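Local coordinates for protein endo-xylogalacturonan hydrolase A (Aspergillus tubingensis, PDB 4C2L) that hydrolyses xylogalacturonan, the xylose-substituted galacturonan of the hairy regions of pectin, as a secreted glycoside hydrolase of family 28, at residues G111-G117 and L149-P155; L173-N178 and E203-N208; Y296-S302 and V339-C345; K319-V325 and T350-S356. The contacts are given in a common frame with arbitrary orientation. Where two conformers were deposited one is given. Residues are numbered along the deposited sequence.

Interaction 1: G111-G117 and L149-P155. With SO4 (sulfate ion), chain G.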
loop_
_atom_site.group_PDB
_atom_site.type_symbol
_atom_site.label_atom_id
_atom_site.label_comp_id
_atom_site.label_asym_id
_atom_site.label_seq_id
_atom_site.Cartn_x
_atom_site.Cartn_y
_atom_site.Cartn_z
ATOM N N GLY A 111 21.435 -1.374 -0.934
ATOM C CA GLY A 111 20.700 -1.503 -2.210
ATOM C C GLY A 111 19.556 -0.511 -2.351
ATOM O O GLY A 111 18.779 -0.302 -1.415
ATOM N N VAL A 112 19.430 0.080 -3.538
ATOM C CA VAL A 112 18.378 1.055 -3.797
ATOM C C VAL A 112 17.744 0.751 -5.151
ATOM O O VAL A 112 18.461 0.526 -6.137
ATOM C CB VAL A 112 18.948 2.501 -3.819
ATOM C CG1 VAL A 112 17.854 3.501 -4.176
ATOM C CG2 VAL A 112 19.557 2.865 -2.466
ATOM N N ILE A 113 16.411 0.723 -5.194
ATOM C CA ILE A 113 15.685 0.634 -6.463
ATOM C C ILE A 113 15.050 2.006 -6.632
ATOM O O ILE A 113 14.188 2.401 -5.843
ATOM C CB ILE A 113 14.607 -0.481 -6.450
ATOM C CG1 ILE A 113 15.248 -1.841 -6.136
ATOM C CG2 ILE A 113 13.853 -0.520 -7.787
ATOM C CD1 ILE A 113 14.243 -2.947 -5.821
ATOM N N ASP A 114 15.482 2.725 -7.659
ATOM C CA ASP A 114 15.045 4.093 -7.902
ATOM C C ASP A 114 14.068 4.087 -9.077
ATOM O O ASP A 114 14.492 3.908 -10.221
ATOM C CB ASP A 114 16.280 4.967 -8.216
ATOM C CG ASP A 114 15.946 6.456 -8.407
ATOM O OD1 ASP A 114 14.763 6.843 -8.425
ATOM O OD2 ASP A 114 16.904 7.264 -8.539
ATOM N N GLY A 115 12.781 4.318 -8.800
ATOM C CA GLY A 115 11.758 4.388 -9.846
ATOM C C GLY A 115 11.772 5.627 -10.711
ATOM O O GLY A 115 11.078 5.668 -11.733
ATOM N N ASN A 116 12.552 6.637 -10.310
ATOM C CA ASN A 116 12.775 7.840 -11.108
ATOM C C ASN A 116 11.449 8.487 -11.503
ATOM O O ASN A 116 11.228 8.843 -12.662
ATOM C CB ASN A 116 13.623 7.483 -12.344
ATOM C CG ASN A 116 14.352 8.674 -12.947
ATOM O OD1 ASN A 116 14.279 9.804 -12.449
ATOM N ND2 ASN A 116 15.085 8.411 -14.038
ATOM N N GLY A 117 10.576 8.654 -10.513
ATOM C CA GLY A 117 9.179 8.968 -10.759
ATOM C C GLY A 117 8.831 10.417 -11.033
ATOM O O GLY A 117 7.688 10.712 -11.345
ATOM N N LEU A 149 16.052 -3.327 1.528
ATOM C CA LEU A 149 16.411 -2.343 0.520
ATOM C C LEU A 149 15.573 -1.091 0.605
ATOM O O LEU A 149 14.586 -1.048 1.340
ATOM C CB LEU A 149 16.366 -2.974 -0.871
ATOM C CG LEU A 149 15.112 -3.727 -1.248
ATOM C CD1 LEU A 149 14.090 -2.703 -1.725
ATOM C CD2 LEU A 149 15.450 -4.729 -2.338
ATOM N N ARG A 150 15.995 -0.073 -0.128
ATOM C CA ARG A 150 15.264 1.170 -0.249
ATOM C C ARG A 150 14.583 1.204 -1.615
ATOM O O ARG A 150 15.205 0.878 -2.634
ATOM C CB ARG A 150 16.237 2.335 -0.154
ATOM C CG ARG A 150 15.608 3.698 -0.379
ATOM C CD ARG A 150 16.620 4.822 -0.195
ATOM N NE ARG A 150 15.993 6.098 -0.509
ATOM C CZ ARG A 150 16.638 7.173 -0.958
ATOM N NH1 ARG A 150 17.958 7.139 -1.144
ATOM N NH2 ARG A 150 15.955 8.284 -1.215
ATOM N N GLN A 151 13.317 1.621 -1.618
ATOM C CA GLN A 151 12.615 1.930 -2.855
ATOM C C GLN A 151 12.410 3.428 -2.876
ATOM O O GLN A 151 11.835 3.994 -1.939
ATOM C CB GLN A 151 11.268 1.203 -2.909
ATOM C CG GLN A 151 11.405 -0.313 -3.009
ATOM C CD GLN A 151 10.060 -1.005 -2.858
ATOM O OE1 GLN A 151 9.165 -0.488 -2.200
ATOM N NE2 GLN A 151 9.916 -2.171 -3.454
ATOM N N LYS A 152 12.875 4.067 -3.950
ATOM C CA LYS A 152 12.930 5.522 -4.057
ATOM C C LYS A 152 12.107 6.012 -5.251
ATOM O O LYS A 152 12.274 5.507 -6.361
ATOM C CB LYS A 152 14.399 5.932 -4.267
ATOM C CG LYS A 152 14.617 7.414 -4.507
ATOM C CD LYS A 152 16.103 7.666 -4.741
ATOM C CE LYS A 152 16.341 9.096 -5.196
ATOM N NZ LYS A 152 17.815 9.312 -5.328
ATOM N N ASN A 153 11.208 6.962 -5.003
ATOM C CA ASN A 153 10.505 7.701 -6.059
ATOM C C ASN A 153 9.851 6.830 -7.142
ATOM O O ASN A 153 10.134 6.978 -8.333
ATOM C CB ASN A 153 11.432 8.758 -6.679
ATOM C CG ASN A 153 11.943 9.756 -5.657
ATOM O OD1 ASN A 153 11.303 9.973 -4.617
ATOM N ND2 ASN A 153 13.097 10.392 -5.949
ATOM N N PRO A 154 8.948 5.927 -6.736
ATOM C CA PRO A 154 8.180 5.174 -7.741
ATOM C C PRO A 154 7.255 6.125 -8.496
ATOM O O PRO A 154 6.755 7.088 -7.915
ATOM C CB PRO A 154 7.332 4.235 -6.883
ATOM C CG PRO A 154 7.131 4.995 -5.601
ATOM C CD PRO A 154 8.485 5.644 -5.370
ATOM N N PRO A 155 7.022 5.871 -9.794
ATOM C CA PRO A 155 6.065 6.700 -10.537
ATOM C C PRO A 155 4.658 6.630 -9.922
ATOM O O PRO A 155 3.892 7.590 -10.004
ATOM C CB PRO A 155 6.020 6.044 -11.922
ATOM C CG PRO A 155 7.242 5.221 -12.030
ATOM C CD PRO A 155 7.753 4.905 -10.644
HETATM S S SO4 G . 18.219 10.820 -2.148
HETATM O O1 SO4 G . 17.121 10.731 -1.157
HETATM O O2 SO4 G . 18.678 9.480 -2.588
HETATM O O3 SO4 G . 19.364 11.517 -1.531
HETATM O O4 SO4 G . 17.728 11.588 -3.316
HETATM O O HOH W 1 14.321 9.571 -8.368
HETATM O O HOH W 2 19.091 7.452 -6.938
#
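Strands 112-114 and 150-152 run parallel, their axes 4.7 Å apart at closest approach and inclined by 16°. In the usual parallel pattern the bonding residues alternate between the strands, each pairing with the two residues that flank its opposite number: R150 N donates to G111 O (3.1 Å), I113 N to R150 O (2.8 Å), K152 N to I113 O (2.8 Å) and G115 N to K152 O (2.8 Å). Past the strands, G117 N makes a weak bond to N153 O (2.8 Å). A CB on G115 or G117 would clash with N153 O.

V112, D114, R150 and K152 share one face of the sheet, while I113 and Q151 occupy the other, where I113 CD1 meets L149 CD2 at 4.1 Å. D114 OD1 accepts from N116 N (2.9 Å) in an Asx turn. The long salt bridge from D114 OD2 to K152 NZ (3.9 Å) is supplemented by water 2, and water 1 joins D114 OD1 to N153 ND2; N153 OD1 accepts from N178 N. A sulfate, probably from the crystallisation liquor, receives bonds from R150 NH1, R150 NH2 and K152 NZ; R150 also forms a salt bridge with D176.

Such coil stacking is the principle of the parallel beta-helix: backbone bonding holds the coils together, while two neighbouring cations can hold an anion.

Interaction 2: L173-N178 and E203-N208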
loop_
_atom_site.group_PDB
_atom_site.type_symbol
_atom_site.label_atom_id
_atom_site.label_comp_id
_atom_site.label_asym_id
_atom_site.label_seq_id
_atom_site.Cartn_x
_atom_site.Cartn_y
_atom_site.Cartn_z
ATOM N N LEU A 173 12.218 -2.578 4.965
ATOM C CA LEU A 173 12.233 -1.759 3.764
ATOM C C LEU A 173 12.133 -0.282 4.118
ATOM O O LEU A 173 11.410 0.104 5.054
ATOM C CB LEU A 173 11.073 -2.135 2.824
ATOM C CG LEU A 173 10.984 -3.557 2.279
ATOM C CD1 LEU A 173 9.812 -3.654 1.311
ATOM C CD2 LEU A 173 12.283 -3.950 1.568
ATOM N N LYS A 174 12.874 0.536 3.376
ATOM C CA LYS A 174 12.762 1.984 3.476
ATOM C C LYS A 174 12.182 2.485 2.160
ATOM O O LYS A 174 12.759 2.258 1.111
ATOM C CB LYS A 174 14.124 2.619 3.738
ATOM C CG LYS A 174 14.060 4.129 3.909
ATOM C CD LYS A 174 15.158 4.629 4.839
ATOM C CE LYS A 174 16.371 5.102 4.050
ATOM N NZ LYS A 174 16.096 6.424 3.422
ATOM N N MET A 175 11.026 3.137 2.225
ATOM C CA MET A 175 10.320 3.515 1.007
ATOM C C MET A 175 10.015 4.991 1.057
ATOM O O MET A 175 9.432 5.483 2.020
ATOM C CB MET A 175 9.033 2.697 0.884
ATOM C CG MET A 175 9.328 1.209 0.779
ATOM S SD MET A 175 7.961 0.194 1.356
ATOM C CE MET A 175 6.657 0.851 0.327
ATOM N N ASP A 176 10.446 5.722 0.034
ATOM C CA ASP A 176 10.234 7.159 0.058
ATOM C C ASP A 176 9.972 7.703 -1.319
ATOM O O ASP A 176 10.641 7.327 -2.281
ATOM C CB ASP A 176 11.437 7.881 0.707
ATOM C CG ASP A 176 12.772 7.458 0.097
ATOM O OD1 ASP A 176 13.189 8.057 -0.904
ATOM O OD2 ASP A 176 13.432 6.546 0.624
ATOM N N ALA A 177 8.981 8.579 -1.398
ATOM C CA ALA A 177 8.660 9.315 -2.615
ATOM C C ALA A 177 8.629 10.785 -2.234
ATOM O O ALA A 177 7.808 11.180 -1.399
ATOM C CB ALA A 177 7.303 8.869 -3.151
ATOM N N ASN A 178 9.540 11.575 -2.817
ATOM C CA ASN A 178 9.626 13.014 -2.567
ATOM C C ASN A 178 9.766 13.762 -3.874
ATOM O O ASN A 178 10.687 13.492 -4.636
ATOM C CB ASN A 178 10.831 13.330 -1.679
ATOM C CG ASN A 178 10.650 12.806 -0.267
ATOM O OD1 ASN A 178 11.162 11.735 0.066
ATOM N ND2 ASN A 178 9.878 13.520 0.547
ATOM N N GLU A 203 8.491 -4.107 9.806
ATOM C CA GLU A 203 9.644 -3.209 9.975
ATOM C C GLU A 203 9.895 -2.419 8.696
ATOM O O GLU A 203 10.950 -2.510 8.057
ATOM C CB GLU A 203 10.881 -3.980 10.439
ATOM C CG GLU A 203 10.661 -4.657 11.792
ATOM C CD GLU A 203 10.583 -3.692 12.972
ATOM O OE1 GLU A 203 11.077 -2.548 12.874
ATOM O OE2 GLU A 203 10.033 -4.100 14.036
ATOM N N VAL A 204 8.879 -1.672 8.298
ATOM C CA VAL A 204 8.986 -0.848 7.094
ATOM C C VAL A 204 8.710 0.615 7.425
ATOM O O VAL A 204 7.959 0.922 8.366
ATOM C CB VAL A 204 8.064 -1.347 5.937
ATOM C CG1 VAL A 204 8.328 -2.809 5.629
ATOM C CG2 VAL A 204 6.602 -1.125 6.253
ATOM N N THR A 205 9.359 1.511 6.689
ATOM C CA THR A 205 9.128 2.932 6.816
ATOM C C THR A 205 8.675 3.453 5.447
ATOM O O THR A 205 9.300 3.132 4.431
ATOM C CB THR A 205 10.409 3.642 7.281
ATOM O OG1 THR A 205 10.910 3.006 8.472
ATOM C CG2 THR A 205 10.140 5.085 7.568
ATOM N N VAL A 206 7.613 4.236 5.434
ATOM C CA VAL A 206 7.044 4.756 4.188
ATOM C C VAL A 206 6.885 6.262 4.295
ATOM O O VAL A 206 6.311 6.780 5.267
ATOM C CB VAL A 206 5.658 4.135 3.876
ATOM C CG1 VAL A 206 5.110 4.680 2.547
ATOM C CG2 VAL A 206 5.727 2.612 3.823
ATOM N N VAL A 207 7.396 6.973 3.296
ATOM C CA VAL A 207 7.127 8.394 3.137
ATOM C C VAL A 207 6.514 8.513 1.752
ATOM O O VAL A 207 7.173 8.220 0.751
ATOM C CB VAL A 207 8.419 9.248 3.225
ATOM C CG1 VAL A 207 8.141 10.716 2.870
ATOM C CG2 VAL A 207 9.070 9.106 4.591
ATOM N N ASN A 208 5.245 8.900 1.686
ATOM C CA ASN A 208 4.555 8.912 0.387
ATOM C C ASN A 208 3.370 9.871 0.382
ATOM O O ASN A 208 3.301 10.774 1.201
ATOM C CB ASN A 208 4.102 7.483 0.033
ATOM C CG ASN A 208 2.944 7.003 0.902
ATOM O OD1 ASN A 208 2.649 7.600 1.933
ATOM N ND2 ASN A 208 2.293 5.925 0.490
HETATM O O HOH W 3 12.554 0.089 7.919
#
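Every main-chain bond between 173-178 and 203-208 follows the parallel rule of alternating donor and acceptor. L173 O accepts from T205 N (3.0 Å), T205 O from M175 N (2.8 Å), M175 O from V207 N (2.8 Å), and V207 O from A177 N (2.8 Å). The series frays at its start, where L173 N reaches E203 O only weakly (3.3 Å). There water 3 donates to both L173 O and E203 O, at 3.1 Å each, and accepts a weak bond from T205 OG1. The strand axes are nearly parallel, 3° apart. The strands lie on successive coils of the right-handed parallel beta-helix of family 28, and the segments belong to the first two PbH1 repeats. Inside, M175 CE packs on V206 CG2 (4.0 Å) and L173 CB on V204 CG1 (4.0 Å). On the other face D176 has its main partner in R150, with K174 NZ a long 3.9 Å from D176 OD2. N208, close to the probable proton donor D210, has its ND2 bonded to T188 O.

Interaction 3: Y296-S302 and V339-C345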
loop_
_atom_site.group_PDB
_atom_site.type_symbol
_atom_site.label_atom_id
_atom_site.label_comp_id
_atom_site.label_asym_id
_atom_site.label_seq_id
_atom_site.Cartn_x
_atom_site.Cartn_y
_atom_site.Cartn_z
ATOM N N TYR A 296 -7.639 12.243 10.796
ATOM C CA TYR A 296 -8.504 11.392 11.604
ATOM C C TYR A 296 -7.676 10.239 12.125
ATOM O O TYR A 296 -6.762 9.757 11.443
ATOM C CB TYR A 296 -9.635 10.791 10.760
ATOM C CG TYR A 296 -10.751 11.710 10.330
ATOM C CD1 TYR A 296 -11.413 12.534 11.246
ATOM C CD2 TYR A 296 -11.204 11.691 9.012
ATOM C CE1 TYR A 296 -12.461 13.348 10.838
ATOM C CE2 TYR A 296 -12.253 12.495 8.599
ATOM C CZ TYR A 296 -12.878 13.316 9.521
ATOM O OH TYR A 296 -13.917 14.117 9.100
ATOM N N ALA A 297 -8.017 9.758 13.314
ATOM C CA ALA A 297 -7.423 8.556 13.843
ATOM C C ALA A 297 -8.024 7.343 13.133
ATOM O O ALA A 297 -7.326 6.378 12.834
ATOM C CB ALA A 297 -7.672 8.462 15.339
ATOM N N PHE A 298 -9.333 7.380 12.914
ATOM C CA PHE A 298 -10.012 6.280 12.219
ATOM C C PHE A 298 -11.169 6.799 11.404
ATOM O O PHE A 298 -11.843 7.768 11.795
ATOM C CB PHE A 298 -10.489 5.208 13.206
ATOM C CG PHE A 298 -10.734 3.875 12.560
ATOM C CD1 PHE A 298 -9.679 2.993 12.349
ATOM C CD2 PHE A 298 -12.006 3.510 12.128
ATOM C CE1 PHE A 298 -9.889 1.763 11.728
ATOM C CE2 PHE A 298 -12.224 2.276 11.518
ATOM C CZ PHE A 298 -11.160 1.408 11.307
ATOM N N GLN A 299 -11.428 6.158 10.266
ATOM C CA GLN A 299 -12.500 6.625 9.420
ATOM C C GLN A 299 -13.175 5.451 8.745
ATOM O O GLN A 299 -12.505 4.519 8.306
ATOM C CB GLN A 299 -11.968 7.617 8.378
ATOM C CG GLN A 299 -13.041 8.195 7.478
ATOM C CD GLN A 299 -12.525 9.253 6.529
ATOM O OE1 GLN A 299 -11.310 9.421 6.358
ATOM N NE2 GLN A 299 -13.447 9.964 5.879
ATOM N N ILE A 300 -14.504 5.490 8.702
ATOM C CA ILE A 300 -15.246 4.570 7.870
ATOM C C ILE A 300 -15.994 5.391 6.840
ATOM O O ILE A 300 -16.767 6.310 7.189
ATOM C CB ILE A 300 -16.234 3.708 8.678
ATOM C CG1 ILE A 300 -15.473 2.807 9.671
ATOM C CG2 ILE A 300 -17.074 2.861 7.723
ATOM C CD1 ILE A 300 -16.388 2.070 10.633
ATOM N N GLN A 301 -15.765 5.048 5.576
ATOM C CA GLN A 301 -16.461 5.658 4.463
ATOM C C GLN A 301 -17.347 4.616 3.828
ATOM O O GLN A 301 -16.876 3.533 3.475
ATOM C CB GLN A 301 -15.461 6.193 3.427
ATOM C CG GLN A 301 -14.687 7.414 3.905
ATOM C CD GLN A 301 -13.500 7.708 3.005
ATOM O OE1 GLN A 301 -13.644 8.364 1.971
ATOM N NE2 GLN A 301 -12.337 7.210 3.379
ATOM N N SER A 302 -18.637 4.935 3.699
ATOM C CA SER A 302 -19.597 4.022 3.089
ATOM C C SER A 302 -20.214 4.629 1.827
ATOM O O SER A 302 -21.035 3.994 1.158
ATOM C CB SER A 302 -20.708 3.688 4.082
ATOM O OG SER A 302 -21.368 4.869 4.499
ATOM N N VAL A 339 -13.177 16.756 16.047
ATOM C CA VAL A 339 -13.466 15.397 15.585
ATOM C C VAL A 339 -12.165 14.629 15.345
ATOM O O VAL A 339 -11.303 15.094 14.593
ATOM C CB VAL A 339 -14.330 15.423 14.302
ATOM C CG1 VAL A 339 -14.634 14.006 13.826
ATOM C CG2 VAL A 339 -15.627 16.192 14.553
ATOM N N VAL A 340 -12.035 13.467 15.982
ATOM C CA VAL A 340 -10.841 12.617 15.826
ATOM C C VAL A 340 -11.130 11.349 15.010
ATOM O O VAL A 340 -10.204 10.630 14.618
ATOM C CB VAL A 340 -10.234 12.230 17.187
ATOM C CG1 VAL A 340 -9.840 13.483 17.973
ATOM C CG2 VAL A 340 -11.205 11.368 17.996
ATOM N N ALA A 341 -12.411 11.076 14.772
ATOM C CA ALA A 341 -12.818 9.902 13.979
ATOM C C ALA A 341 -14.171 10.140 13.334
ATOM O O ALA A 341 -15.031 10.782 13.925
ATOM C CB ALA A 341 -12.853 8.654 14.852
ATOM N N ASN A 342 -14.360 9.609 12.126
ATOM C CA ASN A 342 -15.606 9.768 11.388
ATOM C C ASN A 342 -16.043 8.379 10.941
ATOM O O ASN A 342 -15.506 7.826 9.978
ATOM C CB ASN A 342 -15.396 10.689 10.176
ATOM C CG ASN A 342 -16.704 11.209 9.590
ATOM O OD1 ASN A 342 -17.762 10.585 9.718
ATOM N ND2 ASN A 342 -16.638 12.370 8.944
ATOM N N LEU A 343 -16.996 7.802 11.665
ATOM C CA LEU A 343 -17.402 6.418 11.433
ATOM C C LEU A 343 -18.747 6.437 10.738
ATOM O O LEU A 343 -19.806 6.345 11.383
ATOM C CB LEU A 343 -17.467 5.644 12.756
ATOM C CG LEU A 343 -16.286 5.759 13.728
ATOM C CD1 LEU A 343 -16.493 4.923 14.985
ATOM C CD2 LEU A 343 -14.975 5.375 13.051
ATOM N N ASP A 344 -18.705 6.596 9.418
ATOM C CA ASP A 344 -19.920 6.674 8.634
ATOM C C ASP A 344 -20.302 5.301 8.059
ATOM O O ASP A 344 -20.142 5.054 6.860
ATOM C CB ASP A 344 -19.795 7.721 7.515
ATOM C CG ASP A 344 -21.151 8.139 6.960
ATOM O OD1 ASP A 344 -22.092 8.308 7.768
ATOM O OD2 ASP A 344 -21.285 8.300 5.731
ATOM N N CYS A 345 -20.810 4.410 8.911
ATOM C CA CYS A 345 -21.255 3.100 8.419
ATOM C C CYS A 345 -22.501 3.239 7.535
ATOM O O CYS A 345 -23.276 4.179 7.703
ATOM C CB CYS A 345 -21.507 2.127 9.572
ATOM S SG CYS A 345 -19.982 1.279 10.065
#
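Backbone hydrogen bonds set the frame. A297 N donates to V340 O (2.7 Å), N342 N to F298 O (3.1 Å), I300 N to N342 O (2.8 Å) and D344 N to I300 O (3.0 Å), so strands 298-301 and 339-344 run parallel with their axes 4.5 Å apart and 22° inclined. CA-H...O contacts reinforce them, such as Q299 CA to N342 O at 3.3 Å.

Two side-chain polar bonds add to these. At the C-terminal end S302 OG donates to D344 O (2.7 Å), and N342 ND2 donates to Y296 OH (3.2 Å). The same asparagine makes a CH-pi contact, its CB lying 4.0 Å from the centroid of the Y296 ring and over its face, while N342 OD1 accepts from S387 N. Y296 thus serves as both acceptor and aromatic platform, and it also stacks on Y336.

Apolar packing fills the face that carries F298, I300, A341 and L343. L343 CD2 approaches the edge of the F298 ring, 3.6 Å from CD2 of that ring, and I300 CD1 touches C345 SG at 3.7 Å. C345 is disulfide-bonded to C351, and F298 meets F286 edge-to-face.

Aliphatic and aromatic residues piled in register from coil to coil are the hallmark of the parallel beta-helix interior, realised here between the coils of the fourth and fifth PbH1 repeats.

Interaction 4: K319-V325 and T350-S356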
loop_
_atom_site.group_PDB
_atom_site.type_symbol
_atom_site.label_atom_id
_atom_site.label_comp_id
_atom_site.label_asym_id
_atom_site.label_seq_id
_atom_site.Cartn_x
_atom_site.Cartn_y
_atom_site.Cartn_z
ATOM N N LYS A 319 -20.849 -5.374 4.673
ATOM C CA LYS A 319 -20.899 -6.254 5.819
ATOM C C LYS A 319 -19.556 -6.256 6.523
ATOM O O LYS A 319 -18.648 -6.979 6.120
ATOM C CB LYS A 319 -21.273 -7.676 5.385
ATOM C CG LYS A 319 -21.585 -8.575 6.568
ATOM C CD LYS A 319 -21.859 -10.009 6.132
ATOM C CE LYS A 319 -21.988 -10.927 7.344
ATOM N NZ LYS A 319 -22.407 -12.300 6.912
ATOM N N LEU A 320 -19.447 -5.438 7.569
ATOM C CA LEU A 320 -18.245 -5.351 8.365
ATOM C C LEU A 320 -18.491 -6.110 9.653
ATOM O O LEU A 320 -19.447 -5.819 10.377
ATOM C CB LEU A 320 -17.897 -3.886 8.666
ATOM C CG LEU A 320 -18.056 -2.862 7.518
ATOM C CD1 LEU A 320 -17.685 -1.466 7.997
ATOM C CD2 LEU A 320 -17.235 -3.221 6.291
ATOM N N THR A 321 -17.666 -7.107 9.921
ATOM C CA THR A 321 -17.801 -7.866 11.163
ATOM C C THR A 321 -16.442 -8.106 11.800
ATOM O O THR A 321 -15.424 -8.226 11.091
ATOM C CB THR A 321 -18.517 -9.230 10.947
ATOM O OG1 THR A 321 -17.804 -9.995 9.971
ATOM C CG2 THR A 321 -19.962 -9.035 10.492
ATOM N N ASP A 322 -16.431 -8.171 13.133
ATOM C CA ASP A 322 -15.209 -8.424 13.897
ATOM C C ASP A 322 -14.094 -7.471 13.481
ATOM O O ASP A 322 -12.950 -7.882 13.216
ATOM C CB ASP A 322 -14.774 -9.890 13.782
ATOM C CG ASP A 322 -15.707 -10.826 14.515
ATOM O OD1 ASP A 322 -15.974 -10.581 15.708
ATOM O OD2 ASP A 322 -16.180 -11.802 13.908
ATOM N N ILE A 323 -14.443 -6.191 13.432
ATOM C CA ILE A 323 -13.462 -5.127 13.206
ATOM C C ILE A 323 -13.055 -4.649 14.593
ATOM O O ILE A 323 -13.906 -4.318 15.418
ATOM C CB ILE A 323 -14.020 -3.940 12.396
ATOM C CG1 ILE A 323 -14.789 -4.418 11.144
ATOM C CG2 ILE A 323 -12.895 -2.939 12.072
ATOM C CD1 ILE A 323 -13.985 -5.227 10.142
ATOM N N VAL A 324 -11.756 -4.660 14.859
ATOM C CA VAL A 324 -11.262 -4.271 16.185
ATOM C C VAL A 324 -10.279 -3.120 16.026
ATOM O O VAL A 324 -9.347 -3.193 15.215
ATOM C CB VAL A 324 -10.598 -5.461 16.899
ATOM C CG1 VAL A 324 -9.942 -5.000 18.208
ATOM C CG2 VAL A 324 -11.629 -6.564 17.146
ATOM N N VAL A 325 -10.502 -2.063 16.800
ATOM C CA VAL A 325 -9.615 -0.904 16.817
ATOM C C VAL A 325 -9.181 -0.822 18.274
ATOM O O VAL A 325 -10.009 -0.544 19.155
ATOM C CB VAL A 325 -10.364 0.368 16.365
ATOM C CG1 VAL A 325 -9.539 1.640 16.568
ATOM C CG2 VAL A 325 -10.808 0.256 14.915
ATOM N N THR A 350 -23.759 -3.899 7.966
ATOM C CA THR A 350 -23.394 -4.329 9.301
ATOM C C THR A 350 -22.131 -3.578 9.672
ATOM O O THR A 350 -21.185 -3.523 8.884
ATOM C CB THR A 350 -23.143 -5.845 9.317
ATOM O OG1 THR A 350 -24.280 -6.513 8.741
ATOM C CG2 THR A 350 -22.946 -6.353 10.725
ATOM N N CYS A 351 -22.119 -3.014 10.874
ATOM C CA CYS A 351 -21.033 -2.145 11.316
ATOM C C CYS A 351 -20.400 -2.744 12.565
ATOM O O CYS A 351 -20.420 -2.141 13.642
ATOM C CB CYS A 351 -21.595 -0.747 11.588
ATOM S SG CYS A 351 -20.360 0.540 11.918
ATOM N N GLY A 352 -19.835 -3.939 12.419
ATOM C CA GLY A 352 -19.375 -4.712 13.557
ATOM C C GLY A 352 -17.998 -4.261 14.009
ATOM O O GLY A 352 -17.027 -5.005 13.888
ATOM N N ILE A 353 -17.930 -3.049 14.542
ATOM C CA ILE A 353 -16.659 -2.498 15.016
ATOM C C ILE A 353 -16.668 -2.301 16.526
ATOM O O ILE A 353 -17.668 -1.856 17.100
ATOM C CB ILE A 353 -16.246 -1.216 14.238
ATOM C CG1 ILE A 353 -14.934 -0.625 14.789
ATOM C CG2 ILE A 353 -17.365 -0.194 14.172
ATOM C CD1 ILE A 353 -14.346 0.470 13.911
ATOM N N SER A 354 -15.572 -2.694 17.162
ATOM C CA SER A 354 -15.371 -2.517 18.602
ATOM C C SER A 354 -14.094 -1.710 18.842
ATOM O O SER A 354 -13.042 -2.082 18.317
ATOM C CB SER A 354 -15.262 -3.886 19.275
ATOM O OG SER A 354 -15.082 -3.775 20.677
ATOM N N ILE A 355 -14.189 -0.650 19.636
ATOM C CA ILE A 355 -13.065 0.229 19.894
ATOM C C ILE A 355 -12.715 0.177 21.373
ATOM O O ILE A 355 -13.604 0.261 22.228
ATOM C CB ILE A 355 -13.387 1.670 19.469
ATOM C CG1 ILE A 355 -13.797 1.701 17.993
ATOM C CG2 ILE A 355 -12.187 2.587 19.717
ATOM C CD1 ILE A 355 -14.362 3.020 17.525
ATOM N N SER A 356 -11.431 0.014 21.671
ATOM C CA SER A 356 -10.962 0.040 23.067
ATOM C C SER A 356 -9.612 0.749 23.154
ATOM O O SER A 356 -8.869 0.814 22.173
ATOM C CB SER A 356 -10.849 -1.364 23.647
ATOM O OG SER A 356 -9.891 -2.124 22.936
#
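A beta bulge interrupts this pairing of neighbouring coils, both within the fifth PbH1 repeat, and the bonding pattern resumes one residue further on. Up to the bulge, L320 N donates to T350 O (2.9 Å) and G352 N to L320 O (2.8 Å). The 319-325 chain then turns a corner at D322, and the register slips by one residue, so that I323 faces I353. G352 O accepts from I323 N (2.9 Å), and the regular pattern continues with S354 N to I323 O (2.9 Å), V325 N to S354 O (3.0 Å) and S356 N to V325 O (2.9 Å). G352 sits at the centre of an inverse gamma turn, in which I353 N bonds to C351 O (2.8 Å); a CB on G352 would clash with L320 O. In the right-handed parallel beta-helix of this family, such corners join the flat sheets of each coil, and strands 319-321 and 323-325 lie on either side of one. Inward, V325 CG2 packs on I353 CD1 (3.7 Å), V325 CB on I355 CG1 (4.0 Å) and I323 CB on I353 CB (4.0 Å), with F298 against V325 and I353. T321 CG2 meets T350 CG2 at 4.0 Å, and C351 is disulfide-bonded to C345.

Overall arrangement
The four contacts lie along a single beta-helix, each pairing strands of adjacent coils; interactions 1 and 2 come in series, before 3 and 4, whose segments alternate. Interactions 1 and 2 are neighbours, their centres 10 Å apart: strands 142-152 and 168-176 are adjacent in one sheet, and the R150-D176 salt bridge joins them. Interaction 4 reaches that same sheet, about 36 Å from interaction 1 between centres, on the opposite side of the chain's centre. Interaction 3 belongs to another parallel sheet, yet its centre lies only 12 Å from that of interaction 4. The C345-C351 disulfide and F298 tie the two walls together across the interior. Repeated coil stacking thus builds the elongated enzyme.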